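Local atomic coordinates of protein YchN (Escherichia coli, PDB entry 1JX7), a protein that is of unknown function but assembles into a homohexamer, a dimer of trimers, and belongs to the DsrE/DsrF-like family. Residues K3-A8 with L109-V114; A11-E16 with E57-Q62; R38-S43 with K76-C81; M64-T69 with P91-V96. All blocks are in the same frame, centred on the assembly; numbering follows the deposited sequence.

In the fold
The parallel sheet of the chain runs 96-99, 75-78, 36-41, 3-8, 113-116, and contacts 1 and 3 join pairs of its strands. Their centres lie 14 Å apart, and strands 3-8 and 36-41 pair directly between them, I6 O lying 2.8 Å from F40 N. Contacts 2 and 4 share helix 61-70, its start in contact 2 and its later turns in contact 4, with centres 14 Å apart. Contact 4 packs on contact 3 through V96 and L77 (centres 13 Å apart), while the centres of contacts 1 and 2 lie about 23 Å apart on opposite sides of the chain's centre. No active site is established; C78 and C81 of contact 3 merely have CxxC spacing.

Contact 1: K3-A8 with L109-V114; sequences KIVIVA and LSADKV
The side chain of K3 lies along the turn before strand 113-116, whereas V5 and V114 face the same way from adjacent parallel strands. CG of K3 is anti to its carbonyl carbon (chi1 -66°) and chi2 is extended, which brings CD to 3.3 Å from S110 O; the bend at chi3 (66°) then turns CE and the ammonium along S110, whose OG is bonded to Q106 O. At the backbone, K3 N donates to D112 OD2 (2.9 Å), approaching from above the carboxylate plane. An alanine at K3 would remove the methylenes lying along S110 and would probably loosen the packing of that turn. V5 sends CG2 to A111 CB (3.7 Å) and packs its CB against V114 CG2, while V7 CG2 crosses V114 CG1 obliquely. I4 and K113 share the other face. The register is held by K113 N to K3 O (3.3 Å) and V5 N to K113 O (3.0 Å), both nearly straight. NZ of K113 bonds to Q2 and also to backbone carbonyls of a neighbouring subunit. Strand 3-8 is thus flanked by 113-116 and 36-41, with helix 17-31 packed on I6.

Contact 2: A11-E16 with E57-Q62; sequences APYGSE and EGYNIQ
CG of Y13 is anti to its carbonyl carbon (chi1 -57°), whereas CG of Y59 takes the crowded position between backbone N and carbonyl carbon (chi1 62°); these torsions bring the two rings alongside each other. Their planes are near parallel, 13° apart, but slid so far that the rings barely overlap, the centroids being 5.5 Å apart; CD1 of Y13 meets CE1 of Y59 at 3.6 Å. Over the centre of one face of Y13 sits I61 CD1, 3.5 Å from the ring centroid, a CH-pi contact, and the same methyl touches P12 CB. Y59 O lies in the ring plane at the edge, 3.2 Å from Y13 CE1. This joins the loop between strand 3-8 and helix 17-31 of the parallel alpha/beta fold to the start of helix 61-70, where N60 is the N-cap. The hydroxyl of Y13 accepts from I61 N (3.0 Å) and also bonds Q53. A leucine at Y13 would remove that hydroxyl and the ring face, and would probably loosen the loop's hold on helix 61-70. Water 1 lies 2.8 Å from Y59 OH and is weakly bonded by Y13 N. Within the loop, S15 OG donates to A11 O (2.7 Å).

Contact 3: R38-S43 with K76-C81; sequences RLFLMS and KLCKTC
Strands 36-41 and 75-78 run parallel as the two strands of a beta-alpha-beta unit whose helix is 61-70, the axes of 38-41 and 76-78 crossing at -24°. Three backbone bonds join them: K76 N to L39 O (2.8 Å), L41 N to K76 O (2.8 Å) and C78 N to L41 O (3.1 Å), each donor lying nearly along the axis of the carbonyl it meets. Side chains alternate between the faces of the sheet. On one face L41 and L77 lie side by side and point the same way, CG of each anti to its carbonyl carbon, so that L41 CD1 meets L77 CD2 at 3.7 Å. On the other face F40 swings its ring across the neighbouring strand, CG anti to the backbone N (chi1 -166°): K76 O lies over one ring face toward the rim, K76 CB is 3.9 Å from CD2 of F40, and M42 CG sits in plane at the ring edge. Further out, K76 bends at chi2 and its ammonium makes a salt bridge with E97, while L104 of helix 101-107 packs on F40 and M42. L77 is backed by V96 and L92. At the end of strand 75-78, C78 occupies the N-cap position, right before helix 79-84, and R23 of a neighbouring subunit packs on it and bonds T80. With C81, C78 has the CxxC spacing of thioredoxin-type helix starts, though no redox role is established here. C78 CB comes within 3.8 Å of F40 CE1, and its SG lies at the edge of the F40 ring, 5.3 Å from the centroid.

Contact 4: M64-T69 with P91-V96; sequences MLEILT and PLIDGV
L65 opens the contact, pointing its CB toward the loop 91-96 and holding CG anti to its carbonyl carbon. Its CD1 meets I93 CD1 at 4.0 Å and V96 CG2 at 4.3 Å, the leucine and isoleucine side chains crossing at about a right angle. E66 follows on the partly exposed flank of the helix. Both its CG and its carboxylate OE2 lie 3.6 Å from I93 CG2, the side chains again crossing at about a right angle. I93 is therefore shared between two successive helix residues, through CD1 to L65 and CG2 to E66. The E66 carboxylate also comes near that of D94, OE2 to OD2 4.8 Å, and two like charges so placed would probably disfavour each other somewhat. One turn after L65, T69 approaches the loop backbone most closely, its CB 3.6 Å from G95 CA and its CG2 against the same glycine. With G95 bare, backbone and threonine can sit together; a beta carbon there would overlap T69 CB. OG1 of T69, between its backbone N and carbonyl carbon, turns back to its own helix and donates weakly to L65 O (3.3 Å). On another side of the helix, L68 packs on L22 and A25 of helix 17-31. The contact is apolar helix-to-loop packing of an alpha/beta fold, with helix 61-70 laid against the loop that leads into strand 96-99, one of the two outermost strands of the sheet within this chain.

Contact 1: K3-A8 with L109-V114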
# COMPACT_ATOMS: atom_id res chain seq x y z
N LYS A 3 -10.95 -6.63 27.74
CA LYS A 3 -11.62 -6.36 26.48
C LYS A 3 -10.62 -5.94 25.42
O LYS A 3 -9.92 -4.92 25.55
CB LYS A 3 -12.68 -5.28 26.66
CG LYS A 3 -13.83 -5.71 27.55
CD LYS A 3 -15.05 -4.79 27.42
CE LYS A 3 -15.68 -4.89 26.03
NZ LYS A 3 -16.97 -4.15 25.91
N ILE A 4 -10.54 -6.72 24.36
CA ILE A 4 -9.63 -6.43 23.26
C ILE A 4 -10.39 -6.27 21.95
O ILE A 4 -11.12 -7.16 21.52
CB ILE A 4 -8.60 -7.55 23.08
CG1 ILE A 4 -7.61 -7.53 24.25
CG2 ILE A 4 -7.89 -7.39 21.75
CD1 ILE A 4 -6.65 -8.70 24.22
N VAL A 5 -10.21 -5.11 21.31
CA VAL A 5 -10.86 -4.84 20.05
C VAL A 5 -9.80 -4.91 18.96
O VAL A 5 -8.67 -4.42 19.14
CB VAL A 5 -11.51 -3.44 20.01
CG1 VAL A 5 -12.07 -3.15 18.63
CG2 VAL A 5 -12.61 -3.35 21.05
N ILE A 6 -10.14 -5.54 17.85
CA ILE A 6 -9.23 -5.65 16.72
C ILE A 6 -9.89 -5.02 15.51
O ILE A 6 -11.02 -5.35 15.17
CB ILE A 6 -8.89 -7.12 16.40
CG1 ILE A 6 -7.82 -7.64 17.36
CG2 ILE A 6 -8.43 -7.25 14.94
CD1 ILE A 6 -7.26 -9.02 17.01
N VAL A 7 -9.20 -4.10 14.86
CA VAL A 7 -9.77 -3.48 13.68
C VAL A 7 -8.93 -3.92 12.48
O VAL A 7 -7.77 -4.31 12.63
CB VAL A 7 -9.76 -1.95 13.79
CG1 VAL A 7 -10.77 -1.36 12.83
CG2 VAL A 7 -10.11 -1.53 15.21
N ALA A 8 -9.53 -3.90 11.30
CA ALA A 8 -8.84 -4.30 10.09
C ALA A 8 -9.33 -3.49 8.88
O ALA A 8 -10.53 -3.26 8.71
CB ALA A 8 -9.06 -5.78 9.85
N LEU A 109 -13.86 3.01 23.19
CA LEU A 109 -13.92 3.70 24.47
C LEU A 109 -14.01 2.76 25.68
O LEU A 109 -13.51 3.08 26.76
CB LEU A 109 -15.11 4.67 24.47
CG LEU A 109 -14.86 6.04 23.82
CD1 LEU A 109 -16.17 6.81 23.73
CD2 LEU A 109 -13.84 6.82 24.63
N SER A 110 -14.62 1.60 25.49
CA SER A 110 -14.78 0.65 26.58
C SER A 110 -13.88 -0.58 26.46
O SER A 110 -14.25 -1.67 26.86
CB SER A 110 -16.25 0.18 26.65
OG SER A 110 -16.63 -0.51 25.47
N ALA A 111 -12.69 -0.39 25.90
CA ALA A 111 -11.77 -1.50 25.73
C ALA A 111 -10.42 -1.17 26.35
O ALA A 111 -9.97 -0.03 26.32
CB ALA A 111 -11.59 -1.82 24.25
N ASP A 112 -9.77 -2.18 26.93
CA ASP A 112 -8.47 -1.96 27.53
C ASP A 112 -7.46 -1.80 26.40
O ASP A 112 -6.56 -0.96 26.47
CB ASP A 112 -8.08 -3.15 28.41
CG ASP A 112 -9.19 -3.58 29.35
OD1 ASP A 112 -9.77 -2.71 30.04
OD2 ASP A 112 -9.48 -4.80 29.39
N LYS A 113 -7.61 -2.61 25.36
CA LYS A 113 -6.71 -2.54 24.22
C LYS A 113 -7.40 -2.56 22.87
O LYS A 113 -8.46 -3.16 22.68
CB LYS A 113 -5.68 -3.68 24.29
CG LYS A 113 -4.35 -3.28 24.88
CD LYS A 113 -3.55 -4.50 25.29
CE LYS A 113 -4.21 -5.18 26.47
NZ LYS A 113 -3.37 -6.32 26.95
N VAL A 114 -6.78 -1.88 21.92
CA VAL A 114 -7.32 -1.84 20.57
C VAL A 114 -6.19 -2.00 19.56
O VAL A 114 -5.36 -1.12 19.37
CB VAL A 114 -8.06 -0.51 20.31
CG1 VAL A 114 -8.61 -0.50 18.90
CG2 VAL A 114 -9.21 -0.35 21.31

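Contact 2: A11-E16 with E57-Q62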
# COMPACT_ATOMS: atom_id res chain seq x y z
N ALA A 11 -7.80 -5.63 2.46
CA ALA A 11 -8.62 -6.46 1.58
C ALA A 11 -8.14 -7.90 1.73
O ALA A 11 -6.93 -8.15 1.78
CB ALA A 11 -8.47 -6.01 0.12
N PRO A 12 -9.08 -8.85 1.80
CA PRO A 12 -8.70 -10.26 1.94
C PRO A 12 -7.78 -10.71 0.82
O PRO A 12 -7.90 -10.25 -0.31
CB PRO A 12 -10.05 -10.99 1.87
CG PRO A 12 -11.02 -9.97 2.35
CD PRO A 12 -10.54 -8.69 1.74
N TYR A 13 -6.84 -11.60 1.12
CA TYR A 13 -5.94 -12.19 0.13
C TYR A 13 -5.00 -11.31 -0.67
O TYR A 13 -3.93 -11.76 -1.07
CB TYR A 13 -6.76 -12.95 -0.89
CG TYR A 13 -7.62 -13.99 -0.28
CD1 TYR A 13 -7.07 -15.16 0.24
CD2 TYR A 13 -9.01 -13.82 -0.20
CE1 TYR A 13 -7.87 -16.13 0.84
CE2 TYR A 13 -9.82 -14.78 0.41
CZ TYR A 13 -9.24 -15.94 0.93
OH TYR A 13 -10.04 -16.89 1.51
N GLY A 14 -5.40 -10.09 -0.91
CA GLY A 14 -4.57 -9.21 -1.69
C GLY A 14 -3.47 -8.70 -0.77
O GLY A 14 -2.33 -8.54 -1.19
N SER A 15 -3.85 -8.46 0.45
CA SER A 15 -2.93 -7.98 1.47
C SER A 15 -2.51 -9.14 2.35
O SER A 15 -2.83 -10.29 2.10
CB SER A 15 -3.60 -6.89 2.33
OG SER A 15 -4.68 -7.41 3.12
N GLU A 16 -1.77 -8.81 3.41
CA GLU A 16 -1.32 -9.81 4.37
C GLU A 16 -1.87 -9.38 5.73
O GLU A 16 -2.12 -10.20 6.61
CB GLU A 16 0.21 -9.84 4.39
CG GLU A 16 0.77 -10.98 5.21
CD GLU A 16 1.50 -11.99 4.36
OE1 GLU A 16 2.74 -12.11 4.50
OE2 GLU A 16 0.83 -12.65 3.54
N GLU A 57 -5.39 -22.01 -3.46
CA GLU A 57 -4.06 -21.74 -2.95
C GLU A 57 -3.90 -21.94 -1.44
O GLU A 57 -4.30 -22.96 -0.89
CB GLU A 57 -3.66 -20.33 -3.34
CG GLU A 57 -2.18 -20.03 -3.21
CD GLU A 57 -1.91 -18.55 -3.27
OE1 GLU A 57 -2.23 -17.94 -4.31
OE2 GLU A 57 -1.39 -18.01 -2.27
N GLY A 58 -3.32 -20.94 -0.78
CA GLY A 58 -3.02 -20.99 0.64
C GLY A 58 -4.09 -20.87 1.71
O GLY A 58 -4.91 -21.77 1.88
N TYR A 59 -4.07 -19.78 2.46
CA TYR A 59 -5.04 -19.64 3.53
C TYR A 59 -6.46 -19.34 3.06
O TYR A 59 -6.69 -18.92 1.92
CB TYR A 59 -4.57 -18.60 4.57
CG TYR A 59 -4.37 -17.19 4.07
CD1 TYR A 59 -5.46 -16.38 3.74
CD2 TYR A 59 -3.09 -16.65 3.95
CE1 TYR A 59 -5.27 -15.07 3.30
CE2 TYR A 59 -2.89 -15.35 3.52
CZ TYR A 59 -3.98 -14.56 3.20
OH TYR A 59 -3.77 -13.28 2.77
N ASN A 60 -7.41 -19.58 3.96
CA ASN A 60 -8.81 -19.35 3.67
C ASN A 60 -9.44 -18.47 4.74
O ASN A 60 -9.81 -18.93 5.82
CB ASN A 60 -9.55 -20.67 3.58
CG ASN A 60 -10.95 -20.51 3.07
OD1 ASN A 60 -11.20 -20.54 1.87
ND2 ASN A 60 -11.89 -20.32 3.99
N ILE A 61 -9.55 -17.18 4.43
CA ILE A 61 -10.10 -16.20 5.32
C ILE A 61 -11.49 -16.56 5.83
O ILE A 61 -11.85 -16.27 6.98
CB ILE A 61 -10.08 -14.86 4.63
CG1 ILE A 61 -8.63 -14.37 4.61
CG2 ILE A 61 -11.01 -13.88 5.30
CD1 ILE A 61 -8.33 -13.40 3.51
N GLN A 62 -12.27 -17.24 4.99
CA GLN A 62 -13.61 -17.62 5.41
C GLN A 62 -13.52 -18.52 6.63
O GLN A 62 -14.21 -18.30 7.62
CB GLN A 62 -14.30 -18.36 4.28
CG GLN A 62 -15.75 -18.00 4.17
CD GLN A 62 -16.60 -19.15 3.72
OE1 GLN A 62 -16.92 -20.03 4.51
NE2 GLN A 62 -16.96 -19.16 2.45
O HOH W 1 -5.34 -11.13 3.75

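Contact 3: R38-S43 with K76-C81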
# COMPACT_ATOMS: atom_id res chain seq x y z
N ARG A 38 -13.37 -8.72 20.26
CA ARG A 38 -14.30 -8.15 19.29
C ARG A 38 -13.50 -7.77 18.05
O ARG A 38 -12.41 -7.19 18.16
CB ARG A 38 -14.97 -6.92 19.86
CG ARG A 38 -15.98 -7.17 20.97
CD ARG A 38 -16.47 -5.82 21.45
NE ARG A 38 -17.82 -5.86 21.98
CZ ARG A 38 -18.14 -6.26 23.21
NH1 ARG A 38 -17.19 -6.68 24.03
NH2 ARG A 38 -19.40 -6.24 23.60
N LEU A 39 -14.05 -8.08 16.88
CA LEU A 39 -13.41 -7.81 15.59
C LEU A 39 -14.23 -6.87 14.74
O LEU A 39 -15.39 -7.15 14.43
CB LEU A 39 -13.23 -9.12 14.82
CG LEU A 39 -11.84 -9.60 14.37
CD1 LEU A 39 -11.26 -8.63 13.35
CD2 LEU A 39 -10.93 -9.75 15.59
N PHE A 40 -13.64 -5.76 14.34
CA PHE A 40 -14.34 -4.82 13.49
C PHE A 40 -13.60 -4.78 12.17
O PHE A 40 -12.37 -4.83 12.16
CB PHE A 40 -14.35 -3.43 14.13
CG PHE A 40 -15.33 -2.49 13.49
CD1 PHE A 40 -14.97 -1.74 12.37
CD2 PHE A 40 -16.64 -2.41 13.96
CE1 PHE A 40 -15.89 -0.93 11.73
CE2 PHE A 40 -17.57 -1.61 13.32
CZ PHE A 40 -17.20 -0.86 12.20
N LEU A 41 -14.32 -4.72 11.06
CA LEU A 41 -13.67 -4.66 9.75
C LEU A 41 -14.17 -3.44 8.99
O LEU A 41 -15.36 -3.32 8.72
CB LEU A 41 -13.97 -5.92 8.94
CG LEU A 41 -13.64 -7.27 9.59
CD1 LEU A 41 -13.86 -8.39 8.59
CD2 LEU A 41 -12.22 -7.25 10.12
N MSE A 42 -13.24 -2.54 8.65
CA MSE A 42 -13.56 -1.32 7.92
C MSE A 42 -13.15 -1.43 6.46
O MSE A 42 -12.55 -2.41 6.04
CB MSE A 42 -12.87 -0.11 8.55
CG MSE A 42 -13.32 0.23 9.96
SE MSE A 42 -12.68 1.79 10.55
CE MSE A 42 -10.93 1.45 10.54
N SER A 43 -13.48 -0.39 5.69
CA SER A 43 -13.13 -0.30 4.31
C SER A 43 -13.05 -1.63 3.56
O SER A 43 -13.99 -2.42 3.63
CB SER A 43 -11.82 0.44 4.14
OG SER A 43 -10.75 -0.29 4.71
N LYS A 76 -17.92 -7.59 13.28
CA LYS A 76 -18.77 -6.59 12.65
C LYS A 76 -18.19 -5.96 11.39
O LYS A 76 -17.00 -5.61 11.34
CB LYS A 76 -19.10 -5.48 13.67
CG LYS A 76 -20.07 -5.91 14.76
CD LYS A 76 -21.44 -6.20 14.16
CE LYS A 76 -22.49 -6.47 15.22
NZ LYS A 76 -23.86 -6.61 14.63
N LEU A 77 -19.02 -5.83 10.37
CA LEU A 77 -18.61 -5.22 9.11
C LEU A 77 -19.22 -3.81 9.10
O LEU A 77 -20.40 -3.64 9.39
CB LEU A 77 -19.14 -6.01 7.91
CG LEU A 77 -18.91 -7.52 7.84
CD1 LEU A 77 -19.44 -8.03 6.52
CD2 LEU A 77 -17.44 -7.85 7.95
N CYS A 78 -18.41 -2.80 8.75
CA CYS A 78 -18.88 -1.42 8.72
C CYS A 78 -19.97 -1.18 7.69
O CYS A 78 -19.79 -1.45 6.49
CB CYS A 78 -17.71 -0.47 8.48
SG CYS A 78 -18.12 1.25 8.82
N LYS A 79 -21.09 -0.65 8.16
CA LYS A 79 -22.26 -0.35 7.33
C LYS A 79 -21.96 0.49 6.07
O LYS A 79 -22.27 0.09 4.96
CB LYS A 79 -23.28 0.37 8.20
CG LYS A 79 -24.57 0.71 7.50
CD LYS A 79 -25.34 -0.54 7.15
CE LYS A 79 -26.79 -0.18 6.94
NZ LYS A 79 -27.22 0.63 8.12
N THR A 80 -21.36 1.67 6.26
CA THR A 80 -21.07 2.52 5.11
C THR A 80 -20.16 1.82 4.11
O THR A 80 -20.33 1.99 2.91
CB THR A 80 -20.42 3.85 5.54
OG1 THR A 80 -19.38 3.61 6.50
CG2 THR A 80 -21.47 4.77 6.14
N CYS A 81 -19.22 1.04 4.61
CA CYS A 81 -18.29 0.33 3.74
C CYS A 81 -18.98 -0.74 2.91
O CYS A 81 -18.83 -0.78 1.69
CB CYS A 81 -17.16 -0.30 4.57
SG CYS A 81 -16.07 0.89 5.38

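Contact 4: M64-T69 with P91-V96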
# COMPACT_ATOMS: atom_id res chain seq x y z
N MSE A 64 -11.08 -18.90 8.81
CA MSE A 64 -10.55 -18.20 9.98
C MSE A 64 -11.62 -17.39 10.69
O MSE A 64 -11.56 -17.17 11.90
CB MSE A 64 -9.36 -17.32 9.57
CG MSE A 64 -8.12 -18.12 9.17
SE MSE A 64 -6.80 -17.13 8.50
CE MSE A 64 -7.56 -16.65 7.11
N LEU A 65 -12.62 -16.94 9.93
CA LEU A 65 -13.71 -16.18 10.52
C LEU A 65 -14.72 -17.11 11.18
O LEU A 65 -15.35 -16.75 12.17
CB LEU A 65 -14.40 -15.33 9.44
CG LEU A 65 -13.66 -14.01 9.17
CD1 LEU A 65 -14.29 -13.30 7.98
CD2 LEU A 65 -13.72 -13.13 10.42
N GLU A 66 -14.88 -18.31 10.64
CA GLU A 66 -15.80 -19.27 11.20
C GLU A 66 -15.22 -19.79 12.50
O GLU A 66 -15.96 -20.04 13.47
CB GLU A 66 -16.06 -20.39 10.20
CG GLU A 66 -16.51 -19.84 8.85
CD GLU A 66 -17.04 -20.89 7.91
OE1 GLU A 66 -16.38 -21.95 7.75
OE2 GLU A 66 -18.12 -20.67 7.33
N ILE A 67 -13.90 -19.93 12.54
CA ILE A 67 -13.21 -20.38 13.75
C ILE A 67 -13.48 -19.36 14.86
O ILE A 67 -13.69 -19.73 16.01
CB ILE A 67 -11.68 -20.47 13.52
CG1 ILE A 67 -11.36 -21.55 12.49
CG2 ILE A 67 -10.97 -20.77 14.83
CD1 ILE A 67 -9.90 -21.66 12.15
N LEU A 68 -13.46 -18.07 14.51
CA LEU A 68 -13.71 -17.02 15.48
C LEU A 68 -15.19 -16.85 15.81
O LEU A 68 -15.54 -16.62 16.97
CB LEU A 68 -13.14 -15.69 14.97
CG LEU A 68 -11.64 -15.40 15.13
CD1 LEU A 68 -11.28 -14.15 14.33
CD2 LEU A 68 -11.29 -15.22 16.60
N THR A 69 -16.08 -16.96 14.82
CA THR A 69 -17.49 -16.79 15.13
C THR A 69 -18.08 -17.99 15.86
O THR A 69 -19.05 -17.84 16.61
CB THR A 69 -18.35 -16.47 13.86
OG1 THR A 69 -18.46 -17.63 13.03
CG2 THR A 69 -17.74 -15.32 13.08
N PRO A 91 -25.06 -12.70 1.11
CA PRO A 91 -25.01 -13.68 2.19
C PRO A 91 -23.65 -13.60 2.88
O PRO A 91 -22.61 -13.80 2.25
CB PRO A 91 -25.21 -15.01 1.46
CG PRO A 91 -25.97 -14.62 0.21
CD PRO A 91 -25.24 -13.37 -0.19
N LEU A 92 -23.65 -13.30 4.17
CA LEU A 92 -22.41 -13.21 4.92
C LEU A 92 -22.17 -14.51 5.65
O LEU A 92 -23.09 -15.26 5.90
CB LEU A 92 -22.45 -12.07 5.95
CG LEU A 92 -22.47 -10.59 5.54
CD1 LEU A 92 -21.40 -10.34 4.49
CD2 LEU A 92 -23.83 -10.22 5.02
N ILE A 93 -20.91 -14.75 5.98
CA ILE A 93 -20.51 -15.94 6.74
C ILE A 93 -21.31 -15.83 8.03
O ILE A 93 -21.62 -14.72 8.48
CB ILE A 93 -19.00 -15.90 7.04
CG1 ILE A 93 -18.22 -15.76 5.73
CG2 ILE A 93 -18.59 -17.15 7.79
CD1 ILE A 93 -16.71 -15.65 5.91
N ASP A 94 -21.64 -16.96 8.63
CA ASP A 94 -22.44 -16.98 9.85
C ASP A 94 -22.33 -15.79 10.80
O ASP A 94 -22.91 -14.73 10.56
CB ASP A 94 -22.19 -18.27 10.62
CG ASP A 94 -22.83 -19.47 9.95
OD1 ASP A 94 -24.00 -19.35 9.51
OD2 ASP A 94 -22.18 -20.54 9.87
N GLY A 95 -21.60 -15.96 11.90
CA GLY A 95 -21.49 -14.90 12.88
C GLY A 95 -21.18 -13.50 12.38
O GLY A 95 -21.33 -12.53 13.12
N VAL A 96 -20.73 -13.37 11.14
CA VAL A 96 -20.39 -12.07 10.59
C VAL A 96 -21.61 -11.17 10.49
O VAL A 96 -22.67 -11.61 10.05
CB VAL A 96 -19.75 -12.24 9.20
CG1 VAL A 96 -19.64 -10.88 8.50
CG2 VAL A 96 -18.37 -12.87 9.35